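Local coordinates for sugar ABC transporter, sugar-binding protein (Streptococcus pneumoniae, PDB 2HEU) that probably binds a sugar outside the cell as the solute-binding component of an ABC importer, at residues E42-K47 with M315-V320; E83-A88 with L362-T367. All coordinates share one frame; numbering follows the deposited sequence.

Interaction 1. Residues E42-K47 with M315-V320; sequences EKENPK and MTRPEV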
loop_
_atom_site.group_PDB
_atom_site.type_symbol
_atom_site.label_atom_id
_atom_site.label_comp_id
_atom_site.label_asym_id
_atom_site.label_seq_id
_atom_site.Cartn_x
_atom_site.Cartn_y
_atom_site.Cartn_z
ATOM N N GLU A 42 -15.293 -24.081 -6.938
ATOM C CA GLU A 42 -15.932 -24.947 -7.964
ATOM C C GLU A 42 -16.367 -26.257 -7.429
ATOM O O GLU A 42 -17.355 -26.828 -7.898
ATOM C CB GLU A 42 -14.971 -25.107 -9.077
ATOM C CG GLU A 42 -14.759 -23.856 -9.974
ATOM C CD GLU A 42 -13.712 -23.969 -11.035
ATOM O OE1 GLU A 42 -12.809 -24.844 -10.961
ATOM O OE2 GLU A 42 -13.716 -23.175 -11.992
ATOM N N LYS A 43 -15.673 -26.823 -6.473
ATOM C CA LYS A 43 -16.109 -28.071 -5.843
ATOM C C LYS A 43 -17.384 -27.872 -5.033
ATOM O O LYS A 43 -18.281 -28.708 -5.047
ATOM C CB LYS A 43 -14.978 -28.671 -5.009
ATOM C CG LYS A 43 -15.443 -29.877 -4.256
ATOM C CD LYS A 43 -14.450 -30.412 -3.189
ATOM C CE LYS A 43 -13.194 -30.926 -3.827
ATOM N NZ LYS A 43 -12.399 -31.892 -3.036
ATOM N N GLU A 44 -17.496 -26.708 -4.361
ATOM C CA GLU A 44 -18.705 -26.349 -3.609
ATOM C C GLU A 44 -19.867 -26.064 -4.554
ATOM O O GLU A 44 -21.023 -26.214 -4.164
ATOM C CB GLU A 44 -18.401 -25.219 -2.651
ATOM C CG GLU A 44 -19.559 -24.775 -1.829
ATOM C CD GLU A 44 -19.055 -24.034 -0.565
ATOM O OE1 GLU A 44 -18.185 -24.536 0.184
ATOM O OE2 GLU A 44 -19.599 -23.014 -0.320
ATOM N N ASN A 45 -19.544 -25.577 -5.733
ATOM C CA ASN A 45 -20.562 -25.072 -6.646
ATOM C C ASN A 45 -20.345 -25.650 -8.029
ATOM O O ASN A 45 -19.753 -25.050 -8.907
ATOM C CB ASN A 45 -20.532 -23.514 -6.749
ATOM C CG ASN A 45 -20.763 -22.898 -5.452
ATOM O OD1 ASN A 45 -21.900 -22.778 -4.961
ATOM N ND2 ASN A 45 -19.636 -22.437 -4.813
ATOM N N PRO A 46 -20.714 -26.915 -8.278
ATOM C CA PRO A 46 -20.358 -27.609 -9.499
ATOM C C PRO A 46 -20.911 -27.061 -10.772
ATOM O O PRO A 46 -20.464 -27.476 -11.838
ATOM C CB PRO A 46 -20.786 -29.057 -9.202
ATOM C CG PRO A 46 -21.487 -29.071 -8.055
ATOM C CD PRO A 46 -21.273 -27.820 -7.285
ATOM N N LYS A 47 -21.880 -26.180 -10.687
ATOM C CA LYS A 47 -22.496 -25.516 -11.843
ATOM C C LYS A 47 -21.890 -24.101 -12.046
ATOM O O LYS A 47 -22.424 -23.366 -12.907
ATOM C CB LYS A 47 -24.018 -25.487 -11.752
ATOM C CG LYS A 47 -24.615 -26.845 -11.888
ATOM C CD LYS A 47 -26.152 -26.811 -11.775
ATOM C CE LYS A 47 -26.838 -28.097 -12.001
ATOM N NZ LYS A 47 -28.277 -28.061 -11.859
ATOM N N MET A 315 -14.733 -15.558 -0.982
ATOM C CA MET A 315 -13.444 -15.060 -0.527
ATOM C C MET A 315 -13.524 -14.303 0.780
ATOM O O MET A 315 -12.486 -14.139 1.465
ATOM C CB MET A 315 -12.832 -14.214 -1.651
ATOM C CG MET A 315 -11.340 -13.885 -1.461
ATOM S SD MET A 315 -10.384 -15.309 -1.892
ATOM C CE MET A 315 -9.928 -15.087 -0.866
ATOM N N THR A 316 -14.698 -13.767 1.142
ATOM C CA THR A 316 -14.875 -13.102 2.433
ATOM C C THR A 316 -14.982 -14.067 3.640
ATOM O O THR A 316 -14.998 -13.610 4.764
ATOM C CB THR A 316 -16.044 -12.150 2.444
ATOM O OG1 THR A 316 -17.307 -12.911 2.431
ATOM C CG2 THR A 316 -16.093 -11.078 1.373
ATOM N N ARG A 317 -15.141 -15.358 3.366
ATOM C CA ARG A 317 -15.254 -16.306 4.459
ATOM C C ARG A 317 -13.887 -16.467 5.142
ATOM O O ARG A 317 -12.876 -16.573 4.451
ATOM C CB ARG A 317 -15.681 -17.670 3.920
ATOM C CG ARG A 317 -17.050 -17.651 3.312
ATOM C CD ARG A 317 -17.408 -18.974 2.730
ATOM N NE ARG A 317 -18.669 -18.925 2.060
ATOM C CZ ARG A 317 -19.297 -19.976 1.540
ATOM N NH1 ARG A 317 -18.698 -21.168 1.635
ATOM N NH2 ARG A 317 -20.389 -19.814 0.872
ATOM N N PRO A 318 -13.812 -16.504 6.473
ATOM C CA PRO A 318 -12.499 -16.556 7.117
ATOM C C PRO A 318 -11.686 -17.697 6.746
ATOM O O PRO A 318 -10.489 -17.545 6.527
ATOM C CB PRO A 318 -12.870 -16.602 8.618
ATOM C CG PRO A 318 -14.260 -16.582 8.742
ATOM C CD PRO A 318 -14.926 -16.403 7.428
ATOM N N GLU A 319 -12.294 -18.902 6.583
ATOM C CA GLU A 319 -11.489 -20.043 6.274
ATOM C C GLU A 319 -10.986 -20.111 4.811
ATOM O O GLU A 319 -10.089 -20.876 4.472
ATOM C CB GLU A 319 -12.376 -21.319 6.582
ATOM C CG GLU A 319 -13.654 -21.516 5.715
ATOM C CD GLU A 319 -14.880 -20.699 6.111
ATOM O OE1 GLU A 319 -14.818 -19.895 7.059
ATOM O OE2 GLU A 319 -15.996 -21.028 5.611
ATOM N N VAL A 320 -11.598 -19.306 3.983
ATOM C CA VAL A 320 -11.116 -19.164 2.587
ATOM C C VAL A 320 -10.012 -18.086 2.505
ATOM O O VAL A 320 -8.917 -18.401 2.038
ATOM C CB VAL A 320 -12.260 -18.797 1.608
ATOM C CG1 VAL A 320 -11.768 -18.659 0.232
ATOM C CG2 VAL A 320 -13.369 -19.917 1.686
HETATM O O HOH W 1 -22.351 -21.773 0.067
#
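Glu-44 and Arg-317 reach for each other from opposite directions and meet in a salt bridge with a single direct bond. Arg-317 NH1 donates to Glu-44 OE2 over 2.8 Å, bent to an N-H...O angle of 148°, and uses the syn lone pair of that oxygen. The carboxylate and guanidinium planes are 28° apart, and OE2 is tilted out of the guanidinium plane. This is not the two-bond pairing of the two groups, since Glu-44 OE1 remains 3.7 Å from Arg-317 NH1. A water supplies the second arm. It lies in the guanidinium plane, accepts from Arg-317 NH2 at 2.9 Å and donates to Glu-44 OE2, which is thus gripped twice. Arg-317 NH2 also forms a salt bridge to Glu-313, which helps to fix the rotation of the guanidinium. Glu-44 spans the gap because CG is anti to its backbone N (chi1 -180°) and the chain continues extended.

This ion pair is the whole direct contact, open to solvent on the exposed Glu-44 side, and Glu-44 CA and Val-320 CA stay 12.1 Å apart. Close packing is instead with neighbouring parts of the fold: Val-320 and Met-315 touch Ile-37 of helix 31-44, and Val-320 also meets Tyr-314. Arg-317 is the N-cap residue of helix 318-328, while Glu-44 ends helix 31-44, the crossover helix between the neighbouring parallel strands 19-24 and 48-53. The arrangement is thus a surface ion pair joining a beta-alpha-beta unit of a binding-protein lobe to the helices that follow strand 295-298.

Interaction 2. Residues E83-A88 with L362-T367; sequences ELQEWA and LQQYWT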
loop_
_atom_site.group_PDB
_atom_site.type_symbol
_atom_site.label_atom_id
_atom_site.label_comp_id
_atom_site.label_asym_id
_atom_site.label_seq_id
_atom_site.Cartn_x
_atom_site.Cartn_y
_atom_site.Cartn_z
ATOM N N GLU A 83 -9.266 5.111 -11.844
ATOM C CA GLU A 83 -10.157 4.270 -12.624
ATOM C C GLU A 83 -11.301 3.733 -11.783
ATOM O O GLU A 83 -12.429 3.721 -12.261
ATOM C CB GLU A 83 -9.445 3.118 -13.330
ATOM C CG GLU A 83 -8.552 3.572 -14.393
ATOM C CD GLU A 83 -7.318 4.291 -13.947
ATOM O OE1 GLU A 83 -6.791 4.061 -12.782
ATOM O OE2 GLU A 83 -6.829 5.043 -14.848
ATOM N N LEU A 84 -11.042 3.194 -10.604
ATOM C CA LEU A 84 -12.105 2.710 -9.764
ATOM C C LEU A 84 -13.069 3.880 -9.531
ATOM O O LEU A 84 -14.285 3.715 -9.642
ATOM C CB LEU A 84 -11.549 2.094 -8.499
ATOM C CG LEU A 84 -12.594 1.516 -7.509
ATOM C CD1 LEU A 84 -13.170 2.562 -6.670
ATOM C CD2 LEU A 84 -13.734 0.670 -8.201
ATOM N N GLN A 85 -12.541 5.050 -9.166
ATOM C CA GLN A 85 -13.435 6.172 -8.846
ATOM C C GLN A 85 -14.335 6.540 -10.008
ATOM O O GLN A 85 -15.568 6.647 -9.902
ATOM C CB GLN A 85 -12.584 7.385 -8.491
ATOM C CG GLN A 85 -11.849 7.143 -7.202
ATOM C CD GLN A 85 -10.785 8.175 -6.953
ATOM O OE1 GLN A 85 -9.853 7.946 -6.183
ATOM N NE2 GLN A 85 -10.846 9.259 -7.657
ATOM N N GLU A 86 -13.709 6.719 -11.134
ATOM C CA GLU A 86 -14.421 7.220 -12.305
ATOM C C GLU A 86 -15.376 6.163 -12.872
ATOM O O GLU A 86 -16.488 6.478 -13.293
ATOM C CB GLU A 86 -13.508 7.794 -13.330
ATOM C CG GLU A 86 -12.779 9.052 -12.788
ATOM C CD GLU A 86 -13.726 10.176 -12.385
ATOM O OE1 GLU A 86 -14.692 10.449 -13.135
ATOM O OE2 GLU A 86 -13.595 10.698 -11.272
ATOM N N TRP A 87 -14.921 4.915 -12.929
ATOM C CA TRP A 87 -15.727 3.841 -13.417
ATOM C C TRP A 87 -16.924 3.616 -12.522
ATOM O O TRP A 87 -18.025 3.328 -12.980
ATOM C CB TRP A 87 -14.900 2.586 -13.699
ATOM C CG TRP A 87 -13.944 2.712 -14.804
ATOM C CD1 TRP A 87 -13.938 3.668 -15.845
ATOM C CD2 TRP A 87 -12.806 1.906 -15.034
ATOM N NE1 TRP A 87 -12.882 3.475 -16.625
ATOM C CE2 TRP A 87 -12.178 2.393 -16.193
ATOM C CE3 TRP A 87 -12.261 0.809 -14.401
ATOM C CZ2 TRP A 87 -11.017 1.869 -16.701
ATOM C CZ3 TRP A 87 -11.102 0.307 -14.924
ATOM C CH2 TRP A 87 -10.510 0.801 -16.052
ATOM N N ALA A 88 -16.707 3.727 -11.211
ATOM C CA ALA A 88 -17.769 3.586 -10.267
ATOM C C ALA A 88 -18.832 4.696 -10.445
ATOM O O ALA A 88 -20.049 4.443 -10.451
ATOM C CB ALA A 88 -17.251 3.568 -8.851
ATOM N N LEU A 362 -2.048 8.983 -0.347
ATOM C CA LEU A 362 -2.543 10.304 -0.639
ATOM C C LEU A 362 -2.913 10.521 -2.105
ATOM O O LEU A 362 -3.760 11.316 -2.423
ATOM C CB LEU A 362 -1.550 11.372 -0.181
ATOM C CG LEU A 362 -1.238 11.390 1.296
ATOM C CD1 LEU A 362 -0.218 12.515 1.581
ATOM C CD2 LEU A 362 -2.452 11.574 2.156
ATOM N N GLN A 363 -2.231 9.745 -2.963
ATOM C CA GLN A 363 -2.458 9.875 -4.438
ATOM C C GLN A 363 -3.846 9.345 -4.822
ATOM O O GLN A 363 -4.206 9.510 -5.990
ATOM C CB GLN A 363 -1.346 9.254 -5.265
ATOM C CG GLN A 363 -1.267 7.752 -5.249
ATOM C CD GLN A 363 -0.397 7.166 -4.194
ATOM O OE1 GLN A 363 -0.078 7.856 -3.217
ATOM N NE2 GLN A 363 -0.037 5.900 -4.257
ATOM N N GLN A 364 -4.616 8.792 -3.908
ATOM C CA GLN A 364 -6.063 8.615 -4.137
ATOM C C GLN A 364 -6.665 9.855 -4.760
ATOM O O GLN A 364 -7.590 9.755 -5.527
ATOM C CB GLN A 364 -6.709 8.233 -2.795
ATOM C CG GLN A 364 -8.222 7.961 -2.892
ATOM C CD GLN A 364 -8.843 7.534 -1.610
ATOM O OE1 GLN A 364 -9.798 6.656 -1.663
ATOM N NE2 GLN A 364 -8.350 7.926 -0.497
ATOM N N TYR A 365 -6.170 11.024 -4.305
ATOM C CA TYR A 365 -6.751 12.336 -4.683
ATOM C C TYR A 365 -5.771 13.221 -5.478
ATOM O O TYR A 365 -5.912 14.422 -5.492
ATOM C CB TYR A 365 -7.323 13.057 -3.488
ATOM C CG TYR A 365 -8.461 12.298 -2.883
ATOM C CD1 TYR A 365 -9.625 12.116 -3.595
ATOM C CD2 TYR A 365 -8.361 11.736 -1.627
ATOM C CE1 TYR A 365 -10.639 11.429 -3.056
ATOM C CE2 TYR A 365 -9.406 11.021 -1.089
ATOM C CZ TYR A 365 -10.534 10.880 -1.791
ATOM O OH TYR A 365 -11.581 10.147 -1.244
ATOM N N TRP A 366 -4.792 12.569 -6.122
ATOM C CA TRP A 366 -3.870 13.248 -6.998
ATOM C C TRP A 366 -4.012 12.786 -8.431
ATOM O O TRP A 366 -4.533 11.673 -8.671
ATOM C CB TRP A 366 -2.418 12.985 -6.613
ATOM C CG TRP A 366 -1.985 13.359 -5.193
ATOM C CD1 TRP A 366 -2.719 13.996 -4.265
ATOM C CD2 TRP A 366 -0.729 13.018 -4.593
ATOM N NE1 TRP A 366 -1.982 14.121 -3.108
ATOM C CE2 TRP A 366 -0.781 13.517 -3.264
ATOM C CE3 TRP A 366 0.425 12.343 -5.057
ATOM C CZ2 TRP A 366 0.310 13.372 -2.415
ATOM C CZ3 TRP A 366 1.483 12.171 -4.189
ATOM C CH2 TRP A 366 1.394 12.690 -2.867
ATOM N N THR A 367 -3.629 13.580 -9.390
ATOM C CA THR A 367 -3.702 13.182 -10.787
ATOM C C THR A 367 -2.533 12.337 -11.290
ATOM O O THR A 367 -2.664 11.737 -12.337
ATOM C CB THR A 367 -3.957 14.428 -11.663
ATOM O OG1 THR A 367 -2.902 15.295 -11.495
ATOM C CG2 THR A 367 -5.265 15.109 -11.314
#
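The two-lobed architecture of solute-binding proteins sets the frame for this contact, in which helix 82-89, which follows strand 74-76 in the chain, faces a short 3-10 turn at residues 362-364 that packs among helices 178-189 and 192-199. The two elements probably belong to different lobes, and they meet through little more than one glutamine on each side.

Gln-85 points its side chain straight across. With CG anti to its carbonyl carbon (chi1 -67°) and the chain extended beyond, its amide arrives at the backbone of Gln-364, leaving the CA atoms of Gln-85 and Gln-364 9.1 Å apart. As modelled, Gln-85 OE1 is 3.0 Å from Gln-364 O and 3.7 Å from Gln-364 CG. The amide of Gln-85 has probably been built the wrong way round, and the residue occupies two conformers, so the identity of the atom facing the carbonyl is doubtful; turned back, the pair may be a hydrogen bond.

The side chain of Gln-364 crosses that of Gln-85 at about a right angle, and the two amide planes are 50° apart. The Gln-364 amide is probably turned over too, so its oxygen and nitrogen are equally doubtful. Its CG sits 3.7 Å above the plane of the Tyr-365 ring, near the rim. The turn itself is firmly built: Tyr-365 N bonds to Leu-362 O at 3.1 Å, and Trp-366 N to Gln-363 O. Behind it, Trp-366 gives its indole NE1 to Asn-196 and meets Phe-395 and Phe-396 edge-to-face.

A well-held turn is therefore met by an uncharged side chain modelled in two conformers, at one polar point, with no salt bridge across the contact. Such a light touch is consistent with lobes that can move against each other.

In the fold
From the N terminus the chain passes 42-47 at the end of helix 31-44, then 83-88 in helix 82-89, before running through most of the fold. Return to 315-320, at the start of helix 318-328, closes the loop of interaction 1; 362-367, after strand 358-360, closes that of interaction 2. The segments alternate, so the two loops cross, with 267 and 273 residues between their segments. Their centres are 31 Å apart and their nearest atoms about 15 Å. Interaction 1 joins helices on the surface of one probable lobe, whereas interaction 2 lies nearer the middle of the chain and links that lobe to the helices around 178-199.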